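Local coordinates for Agap007691-pb (PDB 5C98), which is of unknown function but adopts the serpin fold, many of whose members inhibit serine proteases in insect immunity and other processes, at residues A[46-51]-A[83-88]; A[52-57]-A[69-74]; A[63-68]-A[299-304]. All coordinates share one frame; numbering follows the deposited sequence.

Contact 1 (A[46-51]-A[83-88]); sequences VRLALS and QRLAQQ
The carbonyl oxygen of Arg47, a residue whose side chain rests on Leu85 of the facing helix, accepts the ordinary helical bond from Ser51 N at 2.9 Å. In the modelled position, one of two, Ser51 OG comes within 2.8 Å of the same Arg47 O from the opposite face of the carbonyl plane, so this second bond is provisional. Between 46-51 and 83-88 the touching atoms are mostly apolar, a worked case of helices meeting through a few leucine branches. Leu48 CD2 presses against Leu85 CB at 3.6 Å, the two side chains crossing at about a right angle, while Leu48 CD1 reaches the backbone at Ala86 CA, 4.2 Å away. Arg47 runs beside this pair. A bend at chi2 (-95°) swings its guanidinium to the facing helix, where Leu85 CD1 sits over the rim of one face, 4.0 Å from Arg47 NH2. That same nitrogen bonds to Gln81 OE1, which holds the guanidinium where Leu85 CD1 meets it; Gln82 NE2 likewise bonds to Leu48 O, so polar bonds from the preceding turn of helix 75-89 add to the joint. The short axes stay 10.2 Å apart at an angle of 134°, an oblique crossing, nearer antiparallel than parallel, bridged by side chains. In the serpin fold, helix 43-51 lies between two layers: Val46 and Ala49 pack on Phe321 of strand 320-328, Leu50 reaches helix 59-69, and helix 75-89 covers the outer side, with Leu85 also touching Ile17 of helix 15-32.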
loop_
_atom_site.group_PDB
_atom_site.type_symbol
_atom_site.label_atom_id
_atom_site.label_comp_id
_atom_site.label_asym_id
_atom_site.label_seq_id
_atom_site.Cartn_x
_atom_site.Cartn_y
_atom_site.Cartn_z
ATOM N N VAL A 46 4.844 -4.801 -0.222
ATOM C CA VAL A 46 5.620 -5.247 -1.382
ATOM C C VAL A 46 6.900 -5.923 -0.899
ATOM O O VAL A 46 7.238 -7.032 -1.320
ATOM C CB VAL A 46 5.892 -4.065 -2.335
ATOM C CG1 VAL A 46 6.993 -4.375 -3.352
ATOM C CG2 VAL A 46 4.629 -3.602 -3.041
ATOM N N ARG A 47 7.625 -5.254 -0.004
ATOM C CA ARG A 47 8.849 -5.801 0.587
ATOM C C ARG A 47 8.570 -7.104 1.326
ATOM O O ARG A 47 9.286 -8.105 1.144
ATOM C CB ARG A 47 9.507 -4.744 1.496
ATOM C CG ARG A 47 10.627 -5.287 2.382
ATOM C CD ARG A 47 10.111 -5.655 3.755
ATOM N NE ARG A 47 11.201 -6.083 4.638
ATOM C CZ ARG A 47 11.993 -5.240 5.292
ATOM N NH1 ARG A 47 11.827 -3.928 5.186
ATOM N NH2 ARG A 47 12.946 -5.719 6.093
ATOM N N LEU A 48 7.539 -7.120 2.167
ATOM C CA LEU A 48 7.313 -8.308 2.982
ATOM C C LEU A 48 6.941 -9.499 2.121
ATOM O O LEU A 48 7.408 -10.632 2.364
ATOM C CB LEU A 48 6.234 -8.052 4.032
ATOM C CG LEU A 48 6.703 -7.112 5.135
ATOM C CD1 LEU A 48 5.517 -6.706 5.971
ATOM C CD2 LEU A 48 7.783 -7.725 6.047
ATOM N N ALA A 49 6.077 -9.279 1.139
ATOM C CA ALA A 49 5.639 -10.389 0.305
ATOM C C ALA A 49 6.784 -10.890 -0.571
ATOM O O ALA A 49 7.045 -12.093 -0.651
ATOM C CB ALA A 49 4.434 -9.992 -0.540
ATOM N N LEU A 50 7.485 -9.983 -1.236
ATOM C CA LEU A 50 8.549 -10.413 -2.117
ATOM C C LEU A 50 9.679 -11.081 -1.340
ATOM O O LEU A 50 10.348 -11.978 -1.867
ATOM C CB LEU A 50 9.008 -9.201 -2.934
ATOM C CG LEU A 50 9.860 -9.425 -4.165
ATOM C CD1 LEU A 50 9.271 -10.495 -5.077
ATOM C CD2 LEU A 50 10.025 -8.108 -4.904
ATOM N N SER A 51 9.898 -10.668 -0.104
ATOM C CA SER A 51 10.959 -11.221 0.728
ATOM C C SER A 51 10.804 -12.718 0.943
ATOM O O SER A 51 11.785 -13.400 1.269
ATOM C CB SER A 51 10.945 -10.545 2.105
ATOM O OG SER A 51 11.585 -9.294 2.081
ATOM N N GLN A 83 8.905 -13.021 9.125
ATOM C CA GLN A 83 7.793 -13.590 9.881
ATOM C C GLN A 83 7.327 -12.621 10.954
ATOM O O GLN A 83 6.130 -12.429 11.161
ATOM C CB GLN A 83 8.220 -14.913 10.525
ATOM C CG GLN A 83 8.364 -16.061 9.560
ATOM C CD GLN A 83 8.870 -17.312 10.235
ATOM O OE1 GLN A 83 10.005 -17.367 10.708
ATOM N NE2 GLN A 83 8.006 -18.304 10.339
ATOM N N ARG A 84 8.273 -12.055 11.693
ATOM C CA ARG A 84 7.944 -11.136 12.772
ATOM C C ARG A 84 7.264 -9.887 12.226
ATOM O O ARG A 84 6.251 -9.422 12.769
ATOM C CB ARG A 84 9.243 -10.790 13.513
ATOM C CG ARG A 84 9.082 -9.902 14.724
ATOM C CD ARG A 84 10.421 -9.758 15.467
ATOM N NE ARG A 84 11.469 -9.181 14.628
ATOM C CZ ARG A 84 11.600 -7.882 14.376
ATOM N NH1 ARG A 84 10.741 -7.014 14.893
ATOM N NH2 ARG A 84 12.590 -7.445 13.607
ATOM N N LEU A 85 7.812 -9.325 11.155
ATOM C CA LEU A 85 7.258 -8.087 10.618
ATOM C C LEU A 85 5.888 -8.307 10.004
ATOM O O LEU A 85 4.997 -7.458 10.153
ATOM C CB LEU A 85 8.208 -7.497 9.589
ATOM C CG LEU A 85 9.560 -7.039 10.152
ATOM C CD1 LEU A 85 10.380 -6.471 9.012
ATOM C CD2 LEU A 85 9.435 -6.009 11.252
ATOM N N ALA A 86 5.696 -9.429 9.307
ATOM C CA ALA A 86 4.406 -9.692 8.688
ATOM C C ALA A 86 3.326 -9.926 9.730
ATOM O O ALA A 86 2.179 -9.516 9.545
ATOM C CB ALA A 86 4.505 -10.884 7.752
ATOM N N GLN A 87 3.677 -10.586 10.834
ATOM C CA GLN A 87 2.691 -10.843 11.874
ATOM C C GLN A 87 2.290 -9.556 12.577
ATOM O O GLN A 87 1.131 -9.395 12.964
ATOM C CB GLN A 87 3.256 -11.853 12.878
ATOM C CG GLN A 87 2.292 -12.231 13.997
ATOM C CD GLN A 87 2.839 -13.307 14.917
ATOM O OE1 GLN A 87 3.322 -14.344 14.461
ATOM N NE2 GLN A 87 2.764 -13.064 16.220
ATOM N N GLN A 88 3.230 -8.629 12.738
ATOM C CA GLN A 88 2.925 -7.342 13.351
ATOM C C GLN A 88 2.035 -6.488 12.447
ATOM O O GLN A 88 1.151 -5.778 12.936
ATOM C CB GLN A 88 4.247 -6.636 13.665
ATOM C CG GLN A 88 4.164 -5.177 14.040
ATOM C CD GLN A 88 5.528 -4.610 14.421
ATOM O OE1 GLN A 88 5.761 -4.271 15.580
ATOM N NE2 GLN A 88 6.440 -4.516 13.447
#

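Contact 2 (A[52-57]-A[69-74]); sequences MFYPLA and FGLPED
Tyr54 and Leu71 join the two loops that flank helix 59-69 in the helical part of the serpin fold, one entering that helix and one leaving it. Tyr54 stands in a single 3-10 turn, 54-56, and its side chain extends with CG anti to the backbone N (chi1 178°), which carries the ring out of the turn and across to the second loop. Leu71 takes the other common shape, with CG beside its own backbone N, and its CD1 methyl lies over one face of the tyrosine ring. The CH-pi contact places this methyl 3.8 Å from the centroid of the Tyr54 ring, displaced toward the inner end, so that its nearest ring atom is Tyr54 CG. The two side chains run past each other in opposite directions: Leu71 CD1 sits by the root of the tyrosine, and Leu71 CB lies 4.1 Å from Tyr54 CZ near its hydroxyl end. Gly70, with positive phi (71°), turns the chain out of helix 59-69 just before this leucine, and Asp74 caps the helix that follows, its OD1 accepting from Ala77 N. Between these two points the loop offers a carbonyl to the ring edge. The hydroxyl has two partners, Gln66 NE2 of the intervening helix and Pro72 O; ring position and hydroxyl are tied to both the loop and the helix. The bond across the contact is short: Tyr54 OH donates to Pro72 O at 2.6 Å, approaching from 38° above the carbonyl plane.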
loop_
_atom_site.group_PDB
_atom_site.type_symbol
_atom_site.label_atom_id
_atom_site.label_comp_id
_atom_site.label_asym_id
_atom_site.label_seq_id
_atom_site.Cartn_x
_atom_site.Cartn_y
_atom_site.Cartn_z
ATOM N N MET A 52 9.578 -13.246 0.832
ATOM C CA MET A 52 9.377 -14.691 0.985
ATOM C C MET A 52 10.201 -15.462 -0.030
ATOM O O MET A 52 10.572 -16.607 0.220
ATOM C CB MET A 52 7.894 -15.050 0.830
ATOM C CG MET A 52 6.975 -14.366 1.813
ATOM S SD MET A 52 5.316 -15.071 1.831
ATOM C CE MET A 52 4.748 -14.590 0.196
ATOM N N PHE A 53 10.484 -14.861 -1.183
ATOM C CA PHE A 53 11.275 -15.550 -2.195
ATOM C C PHE A 53 12.777 -15.398 -1.992
ATOM O O PHE A 53 13.549 -16.074 -2.671
ATOM C CB PHE A 53 10.863 -15.022 -3.570
ATOM C CG PHE A 53 9.451 -15.342 -3.909
ATOM C CD1 PHE A 53 9.145 -16.534 -4.523
ATOM C CD2 PHE A 53 8.413 -14.494 -3.531
ATOM C CE1 PHE A 53 7.832 -16.860 -4.820
ATOM C CE2 PHE A 53 7.088 -14.829 -3.813
ATOM C CZ PHE A 53 6.810 -16.010 -4.459
ATOM N N TYR A 54 13.220 -14.528 -1.083
ATOM C CA TYR A 54 14.651 -14.319 -0.893
ATOM C C TYR A 54 15.416 -15.587 -0.584
ATOM O O TYR A 54 16.495 -15.774 -1.162
ATOM C CB TYR A 54 14.826 -13.290 0.223
ATOM C CG TYR A 54 16.232 -12.931 0.640
ATOM C CD1 TYR A 54 17.085 -12.275 -0.241
ATOM C CD2 TYR A 54 16.657 -13.134 1.937
ATOM C CE1 TYR A 54 18.329 -11.887 0.145
ATOM C CE2 TYR A 54 17.907 -12.760 2.339
ATOM C CZ TYR A 54 18.740 -12.126 1.442
ATOM O OH TYR A 54 19.998 -11.721 1.829
ATOM N N PRO A 55 14.932 -16.490 0.270
ATOM C CA PRO A 55 15.693 -17.725 0.521
ATOM C C PRO A 55 15.807 -18.633 -0.693
ATOM O O PRO A 55 16.671 -19.520 -0.694
ATOM C CB PRO A 55 14.906 -18.402 1.655
ATOM C CG PRO A 55 14.010 -17.349 2.199
ATOM C CD PRO A 55 13.718 -16.421 1.099
ATOM N N LEU A 56 14.964 -18.450 -1.702
ATOM C CA LEU A 56 14.934 -19.284 -2.897
ATOM C C LEU A 56 15.710 -18.675 -4.042
ATOM O O LEU A 56 15.785 -19.261 -5.118
ATOM C CB LEU A 56 13.476 -19.473 -3.342
ATOM C CG LEU A 56 12.565 -19.980 -2.221
ATOM C CD1 LEU A 56 11.259 -20.476 -2.770
ATOM C CD2 LEU A 56 13.231 -21.081 -1.416
ATOM N N ALA A 57 16.290 -17.507 -3.832
ATOM C CA ALA A 57 16.817 -16.698 -4.910
ATOM C C ALA A 57 18.304 -16.937 -5.081
ATOM O O ALA A 57 19.034 -17.160 -4.115
ATOM C CB ALA A 57 16.573 -15.214 -4.600
ATOM N N PHE A 69 15.713 -3.599 -0.056
ATOM C CA PHE A 69 14.970 -3.758 1.182
ATOM C C PHE A 69 15.854 -3.847 2.418
ATOM O O PHE A 69 15.324 -3.878 3.531
ATOM C CB PHE A 69 14.131 -5.051 1.132
ATOM C CG PHE A 69 13.238 -5.185 -0.087
ATOM C CD1 PHE A 69 12.448 -4.127 -0.519
ATOM C CD2 PHE A 69 13.191 -6.392 -0.793
ATOM C CE1 PHE A 69 11.643 -4.274 -1.618
ATOM C CE2 PHE A 69 12.419 -6.538 -1.908
ATOM C CZ PHE A 69 11.612 -5.468 -2.316
ATOM N N GLY A 70 17.173 -3.937 2.266
ATOM C CA GLY A 70 18.046 -4.097 3.412
ATOM C C GLY A 70 17.963 -5.452 4.080
ATOM O O GLY A 70 18.262 -5.564 5.271
ATOM N N LEU A 71 17.588 -6.492 3.344
ATOM C CA LEU A 71 17.451 -7.812 3.946
ATOM C C LEU A 71 18.794 -8.311 4.480
ATOM O O LEU A 71 19.845 -8.048 3.874
ATOM C CB LEU A 71 16.935 -8.807 2.912
ATOM C CG LEU A 71 15.594 -8.487 2.296
ATOM C CD1 LEU A 71 15.019 -9.722 1.583
ATOM C CD2 LEU A 71 14.575 -7.960 3.325
ATOM N N PRO A 72 18.796 -9.047 5.596
ATOM C CA PRO A 72 20.042 -9.629 6.111
ATOM C C PRO A 72 20.683 -10.593 5.124
ATOM O O PRO A 72 19.999 -11.355 4.433
ATOM C CB PRO A 72 19.585 -10.374 7.372
ATOM C CG PRO A 72 18.373 -9.674 7.811
ATOM C CD PRO A 72 17.680 -9.217 6.544
ATOM N N GLU A 73 22.019 -10.587 5.101
ATOM C CA GLU A 73 22.753 -11.609 4.364
ATOM C C GLU A 73 22.572 -12.986 4.983
ATOM O O GLU A 73 22.731 -13.999 4.297
ATOM C CB GLU A 73 24.232 -11.261 4.318
ATOM C CG GLU A 73 24.533 -10.097 3.409
ATOM C CD GLU A 73 26.021 -9.987 3.108
ATOM O OE1 GLU A 73 26.812 -9.820 4.062
ATOM O OE2 GLU A 73 26.399 -10.092 1.920
ATOM N N ASP A 74 22.289 -13.042 6.282
ATOM C CA ASP A 74 21.966 -14.288 6.975
ATOM C C ASP A 74 20.531 -14.606 6.583
ATOM O O ASP A 74 19.597 -13.981 7.083
ATOM C CB ASP A 74 22.080 -14.036 8.469
ATOM C CG ASP A 74 21.659 -15.199 9.312
ATOM O OD1 ASP A 74 21.136 -16.185 8.786
ATOM O OD2 ASP A 74 21.886 -15.113 10.550
#

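Contact 3 (A[63-68]-A[299-304]); sequences EDFQVA and GGVFEI
At the N-terminal turn of the weakly bonded helix around 300-303, the backbone amides of Gly300 and Val301 face the carboxylate of Asp64 on helix 59-69. The arrangement illustrates how an acidic side chain from a distant part of the sequence can serve the amino end of a short helix. One oxygen does the work. Asp64 OD2 lies 3.3 Å from Gly300 N, but the N-H points well aside, giving a weak bond with an angle of 123°. Water strengthens the link: one molecule accepts from Val301 N at 2.8 Å and donates to Asp64 OD2, and a second accepts from Gly300 N at 3.0 Å and also donates to Asp64 OD2, by a distance short enough to be read with caution. Because Gly300 has no side chain, the carboxylate oxygen Asp64 OD2 can come within 3.4 Å of Gly300 CA. The nearby amides at the helix start would be expected to favour the ionised form of Asp64.

In the serpin fold this joins helix 59-69, near the start of the chain, to a short helix between strands 270-287 and 320-328. Val301 also has a backbone bond to Leu318, just ahead of the latter strand, and its side chain touches Val61.

Alongside the polar bridge lies an apolar one. The Phe65 and Val301 side chains cross at about a right angle, with Phe65 CZ 4.0 Å from Val301 CG2. That methyl is anti to the valine backbone N, which turns it to the phenyl ring, whereas CG1 takes the crowded position between N and the carbonyl carbon and lies over the rim of one face of Phe302. At the end of the short helix, Gly300 O accepts from both Glu303 N at 3.0 Å and Ile304 N at 2.8 Å.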
loop_
_atom_site.group_PDB
_atom_site.type_symbol
_atom_site.label_atom_id
_atom_site.label_comp_id
_atom_site.label_asym_id
_atom_site.label_seq_id
_atom_site.Cartn_x
_atom_site.Cartn_y
_atom_site.Cartn_z
ATOM N N GLU A 63 21.171 -10.152 -4.128
ATOM C CA GLU A 63 21.807 -8.843 -4.075
ATOM C C GLU A 63 20.777 -7.741 -4.248
ATOM O O GLU A 63 20.754 -6.773 -3.482
ATOM C CB GLU A 63 22.885 -8.754 -5.150
ATOM C CG GLU A 63 23.672 -7.456 -5.128
ATOM C CD GLU A 63 24.728 -7.426 -6.216
ATOM O OE1 GLU A 63 24.386 -7.054 -7.357
ATOM O OE2 GLU A 63 25.876 -7.801 -5.930
ATOM N N ASP A 64 19.906 -7.873 -5.249
ATOM C CA ASP A 64 18.846 -6.896 -5.459
ATOM C C ASP A 64 18.033 -6.682 -4.188
ATOM O O ASP A 64 17.674 -5.551 -3.853
ATOM C CB ASP A 64 17.905 -7.361 -6.570
ATOM C CG ASP A 64 18.305 -6.887 -7.952
ATOM O OD1 ASP A 64 19.408 -6.334 -8.141
ATOM O OD2 ASP A 64 17.486 -7.103 -8.877
ATOM N N PHE A 65 17.661 -7.760 -3.508
ATOM C CA PHE A 65 16.790 -7.609 -2.351
ATOM C C PHE A 65 17.545 -7.025 -1.168
ATOM O O PHE A 65 16.956 -6.321 -0.344
ATOM C CB PHE A 65 16.212 -8.966 -1.958
ATOM C CG PHE A 65 15.110 -9.467 -2.857
ATOM C CD1 PHE A 65 14.840 -8.890 -4.083
ATOM C CD2 PHE A 65 14.327 -10.533 -2.447
ATOM C CE1 PHE A 65 13.837 -9.386 -4.888
ATOM C CE2 PHE A 65 13.296 -11.028 -3.249
ATOM C CZ PHE A 65 13.064 -10.459 -4.473
ATOM N N GLN A 66 18.838 -7.314 -1.059
ATOM C CA GLN A 66 19.662 -6.677 -0.042
ATOM C C GLN A 66 19.703 -5.175 -0.261
ATOM O O GLN A 66 19.553 -4.394 0.680
ATOM C CB GLN A 66 21.062 -7.290 -0.082
ATOM C CG GLN A 66 21.100 -8.693 0.509
ATOM C CD GLN A 66 22.283 -9.511 0.038
ATOM O OE1 GLN A 66 23.266 -8.984 -0.511
ATOM N NE2 GLN A 66 22.204 -10.819 0.261
ATOM N N VAL A 67 19.856 -4.752 -1.510
ATOM C CA VAL A 67 19.923 -3.323 -1.815
ATOM C C VAL A 67 18.563 -2.672 -1.610
ATOM O O VAL A 67 18.436 -1.645 -0.929
ATOM C CB VAL A 67 20.417 -3.133 -3.256
ATOM C CG1 VAL A 67 20.406 -1.650 -3.629
ATOM C CG2 VAL A 67 21.816 -3.687 -3.403
ATOM N N ALA A 68 17.531 -3.254 -2.206
ATOM C CA ALA A 68 16.217 -2.617 -2.221
ATOM C C ALA A 68 15.613 -2.527 -0.828
ATOM O O ALA A 68 15.010 -1.509 -0.467
ATOM C CB ALA A 68 15.270 -3.407 -3.132
ATOM N N GLY A 299 14.369 -4.621 -11.052
ATOM C CA GLY A 299 13.600 -5.502 -11.898
ATOM C C GLY A 299 14.150 -6.902 -12.000
ATOM O O GLY A 299 13.494 -7.740 -12.611
ATOM N N GLY A 300 15.320 -7.168 -11.403
ATOM C CA GLY A 300 16.010 -8.432 -11.627
ATOM C C GLY A 300 15.165 -9.669 -11.370
ATOM O O GLY A 300 15.226 -10.632 -12.138
ATOM N N VAL A 301 14.399 -9.686 -10.275
ATOM C CA VAL A 301 13.595 -10.864 -9.952
ATOM C C VAL A 301 12.551 -11.147 -11.022
ATOM O O VAL A 301 12.079 -12.285 -11.132
ATOM C CB VAL A 301 12.928 -10.717 -8.579
ATOM C CG1 VAL A 301 11.831 -9.656 -8.611
ATOM C CG2 VAL A 301 12.378 -12.066 -8.097
ATOM N N PHE A 302 12.185 -10.145 -11.813
ATOM C CA PHE A 302 11.210 -10.317 -12.877
ATOM C C PHE A 302 11.865 -10.586 -14.220
ATOM O O PHE A 302 11.162 -10.960 -15.160
ATOM C CB PHE A 302 10.307 -9.070 -12.967
ATOM C CG PHE A 302 9.688 -8.669 -11.655
ATOM C CD1 PHE A 302 8.616 -9.366 -11.144
ATOM C CD2 PHE A 302 10.174 -7.596 -10.930
ATOM C CE1 PHE A 302 8.045 -9.005 -9.925
ATOM C CE2 PHE A 302 9.606 -7.240 -9.715
ATOM C CZ PHE A 302 8.560 -7.942 -9.218
ATOM N N GLU A 303 13.188 -10.403 -14.328
ATOM C CA GLU A 303 13.899 -10.404 -15.605
ATOM C C GLU A 303 14.997 -11.454 -15.691
ATOM O O GLU A 303 15.502 -11.708 -16.790
ATOM C CB GLU A 303 14.547 -9.034 -15.851
ATOM C CG GLU A 303 13.565 -7.886 -15.954
ATOM C CD GLU A 303 14.258 -6.533 -15.951
ATOM O OE1 GLU A 303 15.503 -6.503 -16.060
ATOM O OE2 GLU A 303 13.561 -5.502 -15.829
ATOM N N ILE A 304 15.398 -12.043 -14.573
ATOM C CA ILE A 304 16.393 -13.102 -14.533
ATOM C C ILE A 304 15.718 -14.315 -13.917
ATOM O O ILE A 304 14.997 -14.192 -12.918
ATOM C CB ILE A 304 17.607 -12.676 -13.678
ATOM C CG1 ILE A 304 18.280 -11.454 -14.310
ATOM C CG2 ILE A 304 18.607 -13.824 -13.533
ATOM C CD1 ILE A 304 19.263 -10.742 -13.401
HETATM O O HOH W 1 14.810 -7.758 -8.227
HETATM O O HOH W 2 17.726 -5.494 -10.834
#

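Overall arrangement
Helix 59-69 ties the three contacts together. Contact 3 joins it to the short helix at 299-304, contact 2 joins the loops at its two ends, and contact 1 links the helices that precede and follow it, so that contact 2 is nested within the chain loop closed by contact 1. Chemistry follows depth. The centre of contact 1 lies about 13 Å from that of the chain; largely buried, it is leucine packing with an arginine alongside. Contacts 2 and 3, centred at about 21 and 20 Å, are partly buried and mix rings with polar bonds: a short direct bond in one, a weak direct bond with two bridging waters in the other. Arg47 CG against Phe69 and Tyr54 against Phe65 join their apolar parts.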